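Local coordinates for protein EreC (Klebsiella pneumoniae, PDB 6XCQ) that probably hydrolyses the lactone ring of macrolide antibiotics such as erythromycin, an esterase activity that gives resistance to these drugs, at residues A[156-161]-A[256-261]; A[261-266]-A[275-280]; A[310-315]-A[336-341]; A[394-399]-A[421-426]. The protein carries 1 engineered substitution. All coordinates share one frame; numbering follows the deposited sequence.

Contact 1: A[156-161]-A[256-261]; sequences DLPNTL and EYTLET
Leu157 lies against one side of helix 244-267 and spreads its two methyls over it. CD2 touches CB of Tyr257 at 3.6 Å, and CD1 faces OG1 of Thr261 at 3.5 Å. The side chains of Leu157 and Thr261 reach toward each other tip to tip, while Leu157 and Tyr257 cross at about a right angle. Pro158 adds CD, 3.7 Å from OG1 of Thr258. Further along, Leu161 sends CD1 across to CG2 of Thr261 at 3.7 Å. No hydrogen bond joins the two segments. The loop that follows strand 151-154, at one edge of the mixed central sheet, is thus seated on a helix by van der Waals packing, its carbons lying on threonine hydroxyls and methyls. A type I beta turn from Pro158 to Leu161 folds the loop back, so Leu157 and Leu161 both meet the helix. With CG2 anti to the backbone N, both threonines place OG1 to bond to a carbonyl one turn earlier: Thr261 to O of Tyr257 at 2.9 Å, Thr258 to O of Ser254. The backbone N of Thr261 also bonds to O of Tyr257, from the opposite face of that carbonyl. By contrast, the buried O of Leu161 has no polar partner in the model and rests 3.5 Å from CG2 of Thr258. Elsewhere on the loop, Arg281 of helix 279-295 forms a salt bridge with Asp156.

Contact 2: A[261-266]-A[275-280]; sequences TLRIMR and EGDTSV
Ile264 points from helix 244-267 at the turn and first residues of helix 279-295, and the two are consecutive helices joined by a loop. The tight part of the contact is built on this one side chain. Its CD1 lies 3.5 Å from O of Asp277 and 3.9 Å from CB of Val280. CG2, the other branch, meets CB of Asp277 at 4.0 Å. With CG1 beside its own backbone N (chi1 -68°), Ile264 can place CD1 against both Asp277 and Val280. Thr261, one turn earlier, touches CG1 of Val280 more loosely through OG1. A type I beta turn from Gly276 to Ser279 leads into the second helix. Both the backbone N and OG of Ser279 bond to O of Gly276. Glu320 also holds the turn, taking bonds from the N atoms of Gly276 and Thr278.

The looser side is polar and partly exposed. Arg263 bends at chi3 (70°), which brings its guanidinium round toward Asp277. The carboxylate lies at the edge of the guanidinium, with the two planes 81° apart. No hydrogen bond crosses here. Arg263 has a second acidic partner, Glu260, on its own helix, and this is its stronger one. The link to Asp277 is a long salt bridge, with NH2 of Arg263 3.6 Å from OD2 of Asp277.

Contact 3: A[310-315]-A[336-341]; sequences LQKTPV and EDYRAI
Tyr338, Leu310 and Lys312 bury the most surface here. Tyr338 extends from its strand with CG anti to the backbone N (chi1 173°), and its hydroxyl reaches the C-terminal end of helix 307-310. OH donates to O of Leu310 at 2.7 Å. The bond lies in the carbonyl plane on a lone pair, with a C=O...O angle of 114°, and the carbonyl oxygen also lies in the plane of the ring. Leu310 packs round the same hydroxyl. Its CB is 3.4 Å and its CD2 3.6 Å from OH of Tyr338, and the two side chains cross at about a right angle. Ala340 lies beside them, with its CB 3.5 Å from O of Leu310.

Lys312 slides past the tyrosine in the opposite direction. Its CG sits 3.6 Å from CE2 of Tyr338, at the ring edge, and CD follows along CE2 and CD2. The chain then bends at chi3 (-71°). NZ makes its salt bridge with Asp422, and a water, held weakly by NZ, donates to O of Tyr338. Asp422 probably eases the like charges of Lys312 and Arg339, whose NZ and NH1 are 6.2 Å apart. The contact joins the end of helix 307-310 and the loop after it to strand 338-345 in the central sheet. Strand 62-65 pairs with that strand, helix 326-330 touches Leu310 and Tyr338, and helix 417-420 touches Gln311 and Thr313.

Contact 4: A[394-399]-A[421-426]; sequences LTLTDA and FDAIVC
Thr397 turns its side chain toward the start of strand 423-427. Its CB lies 3.6 Å from O of Phe421. From there OG1 donates to the same oxygen at 2.6 Å, tilted 34° from the carbonyl plane. The other branch, CG2, meets CG1 of Ile424 at 3.6 Å and comes close to CD1 as well. OG1 sits between the backbone N and the carbonyl carbon (chi1 57°), and this places the hydroxyl and the methyl on separate targets. The backbone N of Thr397 makes a weak bond to O of Asp422, and a water also bridges these two atoms.

Beyond this point the segments pair as antiparallel strands, 392-396 with 423-427, in the mixed central sheet. Thr395 and Ile424 form the hydrogen-bonded pair. Thr395 N gives to O of Ile424 at 3.0 Å, and Ile424 N to O of Thr395 at 2.7 Å. Their side chains lie side by side and point the same way, with CG2 of Thr395 against CB of Ile424. Helix 379-387 covers that face. The non-hydrogen-bonded pairs, Leu394 with Val425 and Leu396 with Ala423, use the other face. There CD2 of Leu396 lies 4.3 Å from CB of Ala423. Strand 338-345 lies on the far side of strand 423-427, and strand 33-36 flanks strand 392-396, with a backbone hydrogen bond between Leu396 and Thr32 nearby.

The four contacts come in series along the chain, contact 2 starting at Thr261, where contact 1 ends. Contacts 1 and 2 share helix 244-267, and their centres are about 10 Å apart. They touch through Leu161 on Leu262 and Tyr257 on Val280, so one helix packs against both a loop at the sheet edge and the next helix. The centres of contacts 3 and 4 lie about 12 Å apart, on neighbouring strands 338-345 and 423-427, where Ile341 CG2 meets Val425 CG2 at 3.6 Å. Contacts 1 and 4 are about 32 Å apart between centres. Within one family region, the first pair thus packs helices near the sheet's 151-154 edge, and the second joins strands toward its opposite edge.

Contact 1: A[156-161]-A[256-261]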
loop_
_atom_site.group_PDB
_atom_site.type_symbol
_atom_site.label_atom_id
_atom_site.label_comp_id
_atom_site.label_asym_id
_atom_site.label_seq_id
_atom_site.Cartn_x
_atom_site.Cartn_y
_atom_site.Cartn_z
ATOM N N ASP A 156 -3.191 -5.302 1.323
ATOM C CA ASP A 156 -2.764 -5.714 -0.005
ATOM C C ASP A 156 -2.833 -7.227 -0.140
ATOM O O ASP A 156 -3.069 -7.952 0.825
ATOM C CB ASP A 156 -1.325 -5.255 -0.260
ATOM C CG ASP A 156 -1.009 -5.033 -1.735
ATOM O OD1 ASP A 156 -1.806 -5.425 -2.621
ATOM O OD2 ASP A 156 0.066 -4.452 -1.995
ATOM N N LEU A 157 -2.582 -7.693 -1.359
ATOM C CA LEU A 157 -2.112 -9.058 -1.579
ATOM C C LEU A 157 -0.770 -9.237 -0.881
ATOM O O LEU A 157 -0.134 -8.235 -0.522
ATOM C CB LEU A 157 -1.967 -9.322 -3.075
ATOM C CG LEU A 157 -3.208 -8.953 -3.877
ATOM C CD1 LEU A 157 -2.898 -8.978 -5.358
ATOM C CD2 LEU A 157 -4.339 -9.927 -3.535
ATOM N N PRO A 158 -0.287 -10.467 -0.675
ATOM C CA PRO A 158 1.123 -10.620 -0.299
ATOM C C PRO A 158 1.987 -9.864 -1.295
ATOM O O PRO A 158 1.872 -10.077 -2.511
ATOM C CB PRO A 158 1.344 -12.143 -0.353
ATOM C CG PRO A 158 0.251 -12.655 -1.203
ATOM C CD PRO A 158 -0.928 -11.779 -0.872
ATOM N N ASN A 159 2.816 -8.932 -0.814
ATOM C CA ASN A 159 3.563 -8.132 -1.784
ATOM C C ASN A 159 4.628 -8.954 -2.506
ATOM O O ASN A 159 5.329 -8.426 -3.381
ATOM C CB ASN A 159 4.157 -6.884 -1.118
ATOM C CG ASN A 159 5.061 -7.195 0.055
ATOM O OD1 ASN A 159 5.749 -8.209 0.084
ATOM N ND2 ASN A 159 5.085 -6.286 1.027
ATOM N N THR A 160 4.735 -10.238 -2.168
ATOM C CA THR A 160 5.502 -11.224 -2.918
ATOM C C THR A 160 4.697 -11.884 -4.022
ATOM O O THR A 160 5.292 -12.564 -4.867
ATOM C CB THR A 160 5.992 -12.333 -1.981
ATOM O OG1 THR A 160 4.856 -12.891 -1.313
ATOM C CG2 THR A 160 6.973 -11.794 -0.943
ATOM N N LEU A 161 3.361 -11.719 -4.013
ATOM C CA LEU A 161 2.429 -12.524 -4.823
ATOM C C LEU A 161 2.682 -14.024 -4.642
ATOM O O LEU A 161 2.403 -14.834 -5.522
ATOM C CB LEU A 161 2.464 -12.132 -6.310
ATOM C CG LEU A 161 2.161 -10.653 -6.608
ATOM C CD1 LEU A 161 2.122 -10.349 -8.125
ATOM C CD2 LEU A 161 0.856 -10.218 -5.943
ATOM N N GLU A 256 -7.440 -15.575 -4.736
ATOM C CA GLU A 256 -8.064 -15.329 -6.035
ATOM C C GLU A 256 -7.439 -14.122 -6.728
ATOM O O GLU A 256 -7.117 -14.171 -7.918
ATOM C CB GLU A 256 -9.563 -15.119 -5.866
ATOM C CG GLU A 256 -10.307 -14.741 -7.140
ATOM C CD GLU A 256 -11.715 -14.218 -6.838
ATOM O OE1 GLU A 256 -12.682 -14.597 -7.538
ATOM O OE2 GLU A 256 -11.854 -13.412 -5.889
ATOM N N TYR A 257 -7.276 -13.021 -5.999
ATOM C CA TYR A 257 -6.699 -11.828 -6.616
ATOM C C TYR A 257 -5.198 -11.976 -6.821
ATOM O O TYR A 257 -4.628 -11.327 -7.712
ATOM C CB TYR A 257 -7.027 -10.597 -5.773
ATOM C CG TYR A 257 -8.396 -9.995 -6.073
ATOM C CD1 TYR A 257 -9.570 -10.570 -5.578
ATOM C CD2 TYR A 257 -8.509 -8.857 -6.860
ATOM C CE1 TYR A 257 -10.831 -10.012 -5.861
ATOM C CE2 TYR A 257 -9.739 -8.293 -7.141
ATOM C CZ TYR A 257 -10.897 -8.869 -6.649
ATOM O OH TYR A 257 -12.094 -8.290 -6.964
ATOM N N THR A 258 -4.536 -12.825 -6.031
ATOM C CA THR A 258 -3.112 -13.063 -6.273
ATOM C C THR A 258 -2.889 -13.760 -7.610
ATOM O O THR A 258 -2.034 -13.349 -8.403
ATOM C CB THR A 258 -2.503 -13.876 -5.134
ATOM O OG1 THR A 258 -2.520 -13.082 -3.951
ATOM C CG2 THR A 258 -1.068 -14.217 -5.450
ATOM N N LEU A 259 -3.666 -14.810 -7.890
ATOM C CA LEU A 259 -3.532 -15.510 -9.166
ATOM C C LEU A 259 -3.857 -14.594 -10.350
ATOM O O LEU A 259 -3.159 -14.614 -11.375
ATOM C CB LEU A 259 -4.433 -16.757 -9.175
ATOM C CG LEU A 259 -4.162 -17.834 -8.108
ATOM C CD1 LEU A 259 -4.858 -19.174 -8.438
ATOM C CD2 LEU A 259 -2.655 -18.050 -7.896
ATOM N N GLU A 260 -4.914 -13.787 -10.240
ATOM C CA GLU A 260 -5.253 -12.905 -11.356
ATOM C C GLU A 260 -4.171 -11.843 -11.551
ATOM O O GLU A 260 -3.812 -11.508 -12.687
ATOM C CB GLU A 260 -6.625 -12.271 -11.125
ATOM C CG GLU A 260 -7.011 -11.178 -12.133
ATOM C CD GLU A 260 -7.089 -11.662 -13.580
ATOM O OE1 GLU A 260 -6.979 -12.881 -13.845
ATOM O OE2 GLU A 260 -7.267 -10.797 -14.465
ATOM N N THR A 261 -3.597 -11.350 -10.455
ATOM C CA THR A 261 -2.531 -10.356 -10.561
ATOM C C THR A 261 -1.262 -10.972 -11.149
ATOM O O THR A 261 -0.562 -10.321 -11.934
ATOM C CB THR A 261 -2.282 -9.727 -9.190
ATOM O OG1 THR A 261 -3.431 -8.964 -8.832
ATOM C CG2 THR A 261 -1.063 -8.769 -9.221
#

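Contact 2: A[261-266]-A[275-280]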
loop_
_atom_site.group_PDB
_atom_site.type_symbol
_atom_site.label_atom_id
_atom_site.label_comp_id
_atom_site.label_asym_id
_atom_site.label_seq_id
_atom_site.Cartn_x
_atom_site.Cartn_y
_atom_site.Cartn_z
ATOM N N THR A 261 -3.597 -11.350 -10.455
ATOM C CA THR A 261 -2.531 -10.356 -10.561
ATOM C C THR A 261 -1.262 -10.972 -11.149
ATOM O O THR A 261 -0.562 -10.321 -11.934
ATOM C CB THR A 261 -2.282 -9.727 -9.190
ATOM O OG1 THR A 261 -3.431 -8.964 -8.832
ATOM C CG2 THR A 261 -1.063 -8.769 -9.221
ATOM N N LEU A 262 -0.978 -12.242 -10.826
ATOM C CA LEU A 262 0.135 -12.946 -11.466
ATOM C C LEU A 262 -0.078 -13.066 -12.973
ATOM O O LEU A 262 0.837 -12.816 -13.766
ATOM C CB LEU A 262 0.307 -14.325 -10.841
ATOM C CG LEU A 262 0.889 -14.366 -9.435
ATOM C CD1 LEU A 262 0.670 -15.753 -8.816
ATOM C CD2 LEU A 262 2.374 -13.994 -9.463
ATOM N N ARG A 263 -1.284 -13.455 -13.384
ATOM C CA ARG A 263 -1.612 -13.518 -14.805
ATOM C C ARG A 263 -1.444 -12.161 -15.469
ATOM O O ARG A 263 -0.891 -12.066 -16.571
ATOM C CB ARG A 263 -3.042 -14.025 -14.994
ATOM C CG ARG A 263 -3.465 -14.192 -16.459
ATOM C CD ARG A 263 -4.999 -14.258 -16.619
ATOM N NE ARG A 263 -5.636 -12.963 -16.346
ATOM C CZ ARG A 263 -5.634 -11.938 -17.191
ATOM N NH1 ARG A 263 -5.045 -12.052 -18.377
ATOM N NH2 ARG A 263 -6.231 -10.805 -16.864
ATOM N N ILE A 264 -1.912 -11.098 -14.815
ATOM C CA ILE A 264 -1.790 -9.765 -15.395
ATOM C C ILE A 264 -0.324 -9.339 -15.454
ATOM O O ILE A 264 0.148 -8.849 -16.482
ATOM C CB ILE A 264 -2.641 -8.758 -14.606
ATOM C CG1 ILE A 264 -4.131 -9.062 -14.794
ATOM C CG2 ILE A 264 -2.341 -7.334 -15.068
ATOM C CD1 ILE A 264 -4.995 -8.409 -13.724
ATOM N N MET A 265 0.408 -9.495 -14.341
ATOM C CA MET A 265 1.822 -9.117 -14.305
ATOM C C MET A 265 2.594 -9.762 -15.444
ATOM O O MET A 265 3.521 -9.159 -15.998
ATOM C CB MET A 265 2.453 -9.510 -12.963
ATOM C CG MET A 265 2.547 -8.396 -11.915
ATOM S SD MET A 265 0.987 -7.523 -11.610
ATOM C CE MET A 265 1.238 -5.932 -12.381
ATOM N N ARG A 266 2.215 -10.991 -15.813
ATOM C CA ARG A 266 2.860 -11.668 -16.932
ATOM C C ARG A 266 2.639 -10.914 -18.239
ATOM O O ARG A 266 3.589 -10.661 -18.986
ATOM C CB ARG A 266 2.355 -13.102 -17.039
ATOM C CG ARG A 266 3.194 -14.076 -16.235
ATOM C CD ARG A 266 4.642 -14.000 -16.667
ATOM N NE ARG A 266 4.823 -14.509 -18.021
ATOM C CZ ARG A 266 6.001 -14.612 -18.630
ATOM N NH1 ARG A 266 7.109 -14.237 -18.004
ATOM N NH2 ARG A 266 6.071 -15.090 -19.867
ATOM N N GLU A 275 -5.348 -2.623 -21.596
ATOM C CA GLU A 275 -5.524 -1.349 -20.909
ATOM C C GLU A 275 -6.525 -1.485 -19.768
ATOM O O GLU A 275 -7.599 -2.077 -19.931
ATOM C CB GLU A 275 -6.001 -0.277 -21.885
ATOM C CG GLU A 275 -6.374 1.015 -21.190
ATOM C CD GLU A 275 -6.903 2.057 -22.145
ATOM O OE1 GLU A 275 -7.892 1.774 -22.842
ATOM O OE2 GLU A 275 -6.320 3.156 -22.205
ATOM N N GLY A 276 -6.168 -0.932 -18.611
ATOM C CA GLY A 276 -7.003 -1.001 -17.430
ATOM C C GLY A 276 -6.799 -2.220 -16.550
ATOM O O GLY A 276 -7.268 -2.217 -15.405
ATOM N N ASP A 277 -6.104 -3.261 -17.030
ATOM C CA ASP A 277 -5.989 -4.486 -16.238
ATOM C C ASP A 277 -5.268 -4.248 -14.915
ATOM O O ASP A 277 -5.570 -4.919 -13.920
ATOM C CB ASP A 277 -5.287 -5.586 -17.037
ATOM C CG ASP A 277 -6.272 -6.564 -17.690
ATOM O OD1 ASP A 277 -7.512 -6.378 -17.559
ATOM O OD2 ASP A 277 -5.802 -7.533 -18.329
ATOM N N THR A 278 -4.350 -3.275 -14.857
ATOM C CA THR A 278 -3.642 -3.039 -13.600
ATOM C C THR A 278 -4.518 -2.397 -12.520
ATOM O O THR A 278 -4.010 -2.114 -11.430
ATOM C CB THR A 278 -2.389 -2.189 -13.834
ATOM O OG1 THR A 278 -2.767 -0.905 -14.343
ATOM C CG2 THR A 278 -1.456 -2.872 -14.837
ATOM N N SER A 279 -5.812 -2.181 -12.763
ATOM C CA SER A 279 -6.718 -1.757 -11.700
ATOM C C SER A 279 -7.086 -2.887 -10.740
ATOM O O SER A 279 -7.663 -2.618 -9.680
ATOM C CB SER A 279 -8.018 -1.197 -12.290
ATOM O OG SER A 279 -7.772 -0.382 -13.419
ATOM N N VAL A 280 -6.768 -4.138 -11.073
ATOM C CA VAL A 280 -7.353 -5.255 -10.330
ATOM C C VAL A 280 -6.774 -5.329 -8.922
ATOM O O VAL A 280 -7.511 -5.458 -7.939
ATOM C CB VAL A 280 -7.157 -6.571 -11.104
ATOM C CG1 VAL A 280 -7.343 -7.755 -10.183
ATOM C CG2 VAL A 280 -8.148 -6.646 -12.263
#

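Contact 3: A[310-315]-A[336-341]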
loop_
_atom_site.group_PDB
_atom_site.type_symbol
_atom_site.label_atom_id
_atom_site.label_comp_id
_atom_site.label_asym_id
_atom_site.label_seq_id
_atom_site.Cartn_x
_atom_site.Cartn_y
_atom_site.Cartn_z
ATOM N N LEU A 310 -3.132 6.076 -3.918
ATOM C CA LEU A 310 -4.039 6.920 -3.154
ATOM C C LEU A 310 -4.841 7.868 -4.032
ATOM O O LEU A 310 -5.894 8.351 -3.595
ATOM C CB LEU A 310 -3.255 7.745 -2.132
ATOM C CG LEU A 310 -2.442 7.021 -1.055
ATOM C CD1 LEU A 310 -1.754 8.067 -0.206
ATOM C CD2 LEU A 310 -3.331 6.167 -0.187
ATOM N N GLN A 311 -4.341 8.167 -5.232
ATOM C CA GLN A 311 -4.971 9.119 -6.146
ATOM C C GLN A 311 -6.442 8.777 -6.349
ATOM O O GLN A 311 -6.813 7.605 -6.382
ATOM C CB GLN A 311 -4.229 9.079 -7.487
ATOM C CG GLN A 311 -4.614 10.159 -8.481
ATOM C CD GLN A 311 -3.646 10.240 -9.642
ATOM O OE1 GLN A 311 -2.421 10.265 -9.460
ATOM N NE2 GLN A 311 -4.188 10.274 -10.848
ATOM N N LYS A 312 -7.297 9.798 -6.454
ATOM C CA LYS A 312 -8.734 9.537 -6.543
ATOM C C LYS A 312 -9.271 9.610 -7.968
ATOM O O LYS A 312 -10.466 9.406 -8.175
ATOM C CB LYS A 312 -9.505 10.503 -5.631
ATOM C CG LYS A 312 -9.048 10.433 -4.166
ATOM C CD LYS A 312 -9.908 11.273 -3.212
ATOM C CE LYS A 312 -9.712 12.761 -3.403
ATOM N NZ LYS A 312 -10.356 13.535 -2.282
ATOM N N THR A 313 -8.419 9.877 -8.947
ATOM C CA THR A 313 -8.788 9.954 -10.359
ATOM C C THR A 313 -7.943 8.949 -11.134
ATOM O O THR A 313 -6.931 8.465 -10.597
ATOM C CB THR A 313 -8.552 11.370 -10.884
ATOM O OG1 THR A 313 -7.155 11.671 -10.754
ATOM C CG2 THR A 313 -9.409 12.393 -10.118
ATOM N N PRO A 314 -8.294 8.621 -12.384
ATOM C CA PRO A 314 -7.522 7.611 -13.117
ATOM C C PRO A 314 -6.059 7.995 -13.291
ATOM O O PRO A 314 -5.712 9.159 -13.538
ATOM C CB PRO A 314 -8.245 7.531 -14.467
ATOM C CG PRO A 314 -9.648 7.887 -14.139
ATOM C CD PRO A 314 -9.537 8.968 -13.107
ATOM N N VAL A 315 -5.205 6.978 -13.190
ATOM C CA VAL A 315 -3.757 7.120 -13.215
ATOM C C VAL A 315 -3.247 6.660 -14.572
ATOM O O VAL A 315 -3.562 5.549 -15.021
ATOM C CB VAL A 315 -3.108 6.293 -12.089
ATOM C CG1 VAL A 315 -1.583 6.361 -12.178
ATOM C CG2 VAL A 315 -3.603 6.755 -10.712
ATOM N N GLU A 336 -18.205 9.714 2.318
ATOM C CA GLU A 336 -17.285 10.782 1.902
ATOM C C GLU A 336 -16.225 11.069 2.969
ATOM O O GLU A 336 -15.915 12.220 3.290
ATOM C CB GLU A 336 -18.065 12.044 1.535
ATOM C CG GLU A 336 -18.977 11.839 0.345
ATOM C CD GLU A 336 -19.688 13.110 -0.076
ATOM O OE1 GLU A 336 -19.123 14.201 0.136
ATOM O OE2 GLU A 336 -20.812 13.017 -0.618
ATOM N N ASP A 337 -15.642 9.991 3.508
ATOM C CA ASP A 337 -14.701 10.066 4.621
ATOM C C ASP A 337 -13.291 9.590 4.245
ATOM O O ASP A 337 -12.525 9.191 5.124
ATOM C CB ASP A 337 -15.237 9.254 5.801
ATOM C CG ASP A 337 -15.455 7.795 5.447
ATOM O OD1 ASP A 337 -15.166 7.420 4.294
ATOM O OD2 ASP A 337 -15.912 7.015 6.315
ATOM N N TYR A 338 -12.949 9.599 2.959
ATOM C CA TYR A 338 -11.603 9.295 2.488
ATOM C C TYR A 338 -10.890 10.584 2.110
ATOM O O TYR A 338 -11.463 11.430 1.416
ATOM C CB TYR A 338 -11.637 8.362 1.275
ATOM C CG TYR A 338 -10.276 8.143 0.641
ATOM C CD1 TYR A 338 -9.257 7.519 1.343
ATOM C CD2 TYR A 338 -10.019 8.547 -0.664
ATOM C CE1 TYR A 338 -7.999 7.308 0.754
ATOM C CE2 TYR A 338 -8.779 8.335 -1.255
ATOM C CZ TYR A 338 -7.777 7.721 -0.542
ATOM O OH TYR A 338 -6.537 7.534 -1.125
ATOM N N ARG A 339 -9.634 10.723 2.550
ATOM C CA ARG A 339 -8.776 11.836 2.148
ATOM C C ARG A 339 -7.432 11.289 1.691
ATOM O O ARG A 339 -6.945 10.299 2.245
ATOM C CB ARG A 339 -8.555 12.834 3.301
ATOM C CG ARG A 339 -9.828 13.290 4.022
ATOM C CD ARG A 339 -10.687 14.265 3.212
ATOM N NE ARG A 339 -11.804 14.711 4.051
ATOM C CZ ARG A 339 -13.033 14.191 4.033
ATOM N NH1 ARG A 339 -13.348 13.219 3.181
ATOM N NH2 ARG A 339 -13.957 14.646 4.872
ATOM N N ALA A 340 -6.827 11.939 0.688
ATOM C CA ALA A 340 -5.562 11.496 0.100
ATOM C C ALA A 340 -4.556 12.641 0.109
ATOM O O ALA A 340 -4.809 13.696 -0.482
ATOM C CB ALA A 340 -5.768 11.001 -1.337
ATOM N N ILE A 341 -3.409 12.425 0.737
ATOM C CA ILE A 341 -2.345 13.421 0.772
ATOM C C ILE A 341 -1.175 12.880 -0.050
ATOM O O ILE A 341 -0.541 11.887 0.330
ATOM C CB ILE A 341 -1.923 13.758 2.206
ATOM C CG1 ILE A 341 -3.167 14.054 3.064
ATOM C CG2 ILE A 341 -0.944 14.938 2.192
ATOM C CD1 ILE A 341 -2.874 14.448 4.494
HETATM O O HOH W 1 -12.734 11.430 -1.044
#

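Contact 4: A[394-399]-A[421-426]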
loop_
_atom_site.group_PDB
_atom_site.type_symbol
_atom_site.label_atom_id
_atom_site.label_comp_id
_atom_site.label_asym_id
_atom_site.label_seq_id
_atom_site.Cartn_x
_atom_site.Cartn_y
_atom_site.Cartn_z
ATOM N N LEU A 394 3.272 22.449 2.643
ATOM C CA LEU A 394 1.992 21.751 2.690
ATOM C C LEU A 394 0.928 22.643 2.064
ATOM O O LEU A 394 0.783 23.800 2.471
ATOM C CB LEU A 394 1.633 21.417 4.139
ATOM C CG LEU A 394 0.345 20.701 4.506
ATOM C CD1 LEU A 394 0.232 19.395 3.749
ATOM C CD2 LEU A 394 0.370 20.453 5.998
ATOM N N THR A 395 0.188 22.112 1.083
ATOM C CA THR A 395 -0.781 22.889 0.325
ATOM C C THR A 395 -2.054 22.083 0.113
ATOM O O THR A 395 -2.005 20.868 -0.097
ATOM C CB THR A 395 -0.215 23.348 -1.038
ATOM O OG1 THR A 395 -1.115 24.288 -1.636
ATOM C CG2 THR A 395 -0.039 22.192 -2.004
ATOM N N LEU A 396 -3.196 22.762 0.206
ATOM C CA LEU A 396 -4.447 22.177 -0.255
ATOM C C LEU A 396 -4.512 22.277 -1.773
ATOM O O LEU A 396 -3.746 23.007 -2.398
ATOM C CB LEU A 396 -5.644 22.879 0.377
ATOM C CG LEU A 396 -5.563 23.060 1.891
ATOM C CD1 LEU A 396 -6.734 23.904 2.369
ATOM C CD2 LEU A 396 -5.525 21.717 2.633
ATOM N N THR A 397 -5.412 21.508 -2.375
ATOM C CA THR A 397 -5.513 21.485 -3.824
ATOM C C THR A 397 -6.760 22.174 -4.352
ATOM O O THR A 397 -6.914 22.283 -5.574
ATOM C CB THR A 397 -5.504 20.041 -4.333
ATOM O OG1 THR A 397 -6.582 19.324 -3.712
ATOM C CG2 THR A 397 -4.185 19.379 -4.014
ATOM N N ASP A 398 -7.674 22.581 -3.475
ATOM C CA ASP A 398 -8.938 23.183 -3.896
ATOM C C ASP A 398 -8.758 24.698 -3.982
ATOM O O ASP A 398 -9.274 25.479 -3.181
ATOM C CB ASP A 398 -10.065 22.792 -2.946
ATOM C CG ASP A 398 -11.427 23.301 -3.408
ATOM O OD1 ASP A 398 -11.536 23.747 -4.574
ATOM O OD2 ASP A 398 -12.384 23.256 -2.605
ATOM N N ALA A 399 -7.967 25.097 -4.976
ATOM C CA ALA A 399 -7.868 26.484 -5.389
ATOM C C ALA A 399 -7.442 26.488 -6.847
ATOM O O ALA A 399 -6.646 25.628 -7.243
ATOM C CB ALA A 399 -6.854 27.271 -4.549
ATOM N N PHE A 421 -6.264 14.694 -5.341
ATOM C CA PHE A 421 -5.765 14.680 -3.972
ATOM C C PHE A 421 -6.432 15.792 -3.181
ATOM O O PHE A 421 -6.885 16.787 -3.746
ATOM C CB PHE A 421 -4.235 14.848 -3.938
ATOM C CG PHE A 421 -3.513 13.748 -4.646
ATOM C CD1 PHE A 421 -3.292 12.526 -4.006
ATOM C CD2 PHE A 421 -3.108 13.901 -5.958
ATOM C CE1 PHE A 421 -2.635 11.496 -4.665
ATOM C CE2 PHE A 421 -2.460 12.866 -6.616
ATOM C CZ PHE A 421 -2.233 11.659 -5.957
ATOM N N ASP A 422 -6.466 15.622 -1.858
ATOM C CA ASP A 422 -6.980 16.665 -0.977
ATOM C C ASP A 422 -5.899 17.642 -0.538
ATOM O O ASP A 422 -6.202 18.822 -0.340
ATOM C CB ASP A 422 -7.637 16.049 0.260
ATOM C CG ASP A 422 -8.889 15.244 -0.082
ATOM O OD1 ASP A 422 -9.974 15.848 -0.226
ATOM O OD2 ASP A 422 -8.775 14.009 -0.240
ATOM N N ALA A 423 -4.652 17.186 -0.394
ATOM C CA ALA A 423 -3.540 18.055 -0.024
ATOM C C ALA A 423 -2.265 17.499 -0.639
ATOM O O ALA A 423 -2.234 16.360 -1.107
ATOM C CB ALA A 423 -3.388 18.186 1.495
ATOM N N ILE A 424 -1.210 18.323 -0.643
ATOM C CA ILE A 424 0.105 17.938 -1.153
ATOM C C ILE A 424 1.165 18.295 -0.125
ATOM O O ILE A 424 1.173 19.408 0.420
ATOM C CB ILE A 424 0.463 18.612 -2.490
ATOM C CG1 ILE A 424 -0.724 18.653 -3.468
ATOM C CG2 ILE A 424 1.646 17.885 -3.116
ATOM C CD1 ILE A 424 -1.034 17.317 -4.148
ATOM N N VAL A 425 2.080 17.357 0.104
ATOM C CA VAL A 425 3.265 17.541 0.937
ATOM C C VAL A 425 4.471 17.502 0.015
ATOM O O VAL A 425 4.625 16.559 -0.768
ATOM C CB VAL A 425 3.339 16.439 2.012
ATOM C CG1 VAL A 425 4.645 16.452 2.764
ATOM C CG2 VAL A 425 2.161 16.548 2.964
ATOM N N CYS A 426 5.338 18.506 0.107
ATOM C CA CYS A 426 6.483 18.572 -0.791
ATOM C C CYS A 426 7.750 18.826 0.018
ATOM O O CYS A 426 7.827 19.815 0.753
ATOM C CB CYS A 426 6.267 19.659 -1.847
ATOM S SG CYS A 426 7.615 19.744 -3.064
HETATM O O HOH W 2 -8.176 20.453 -1.003
#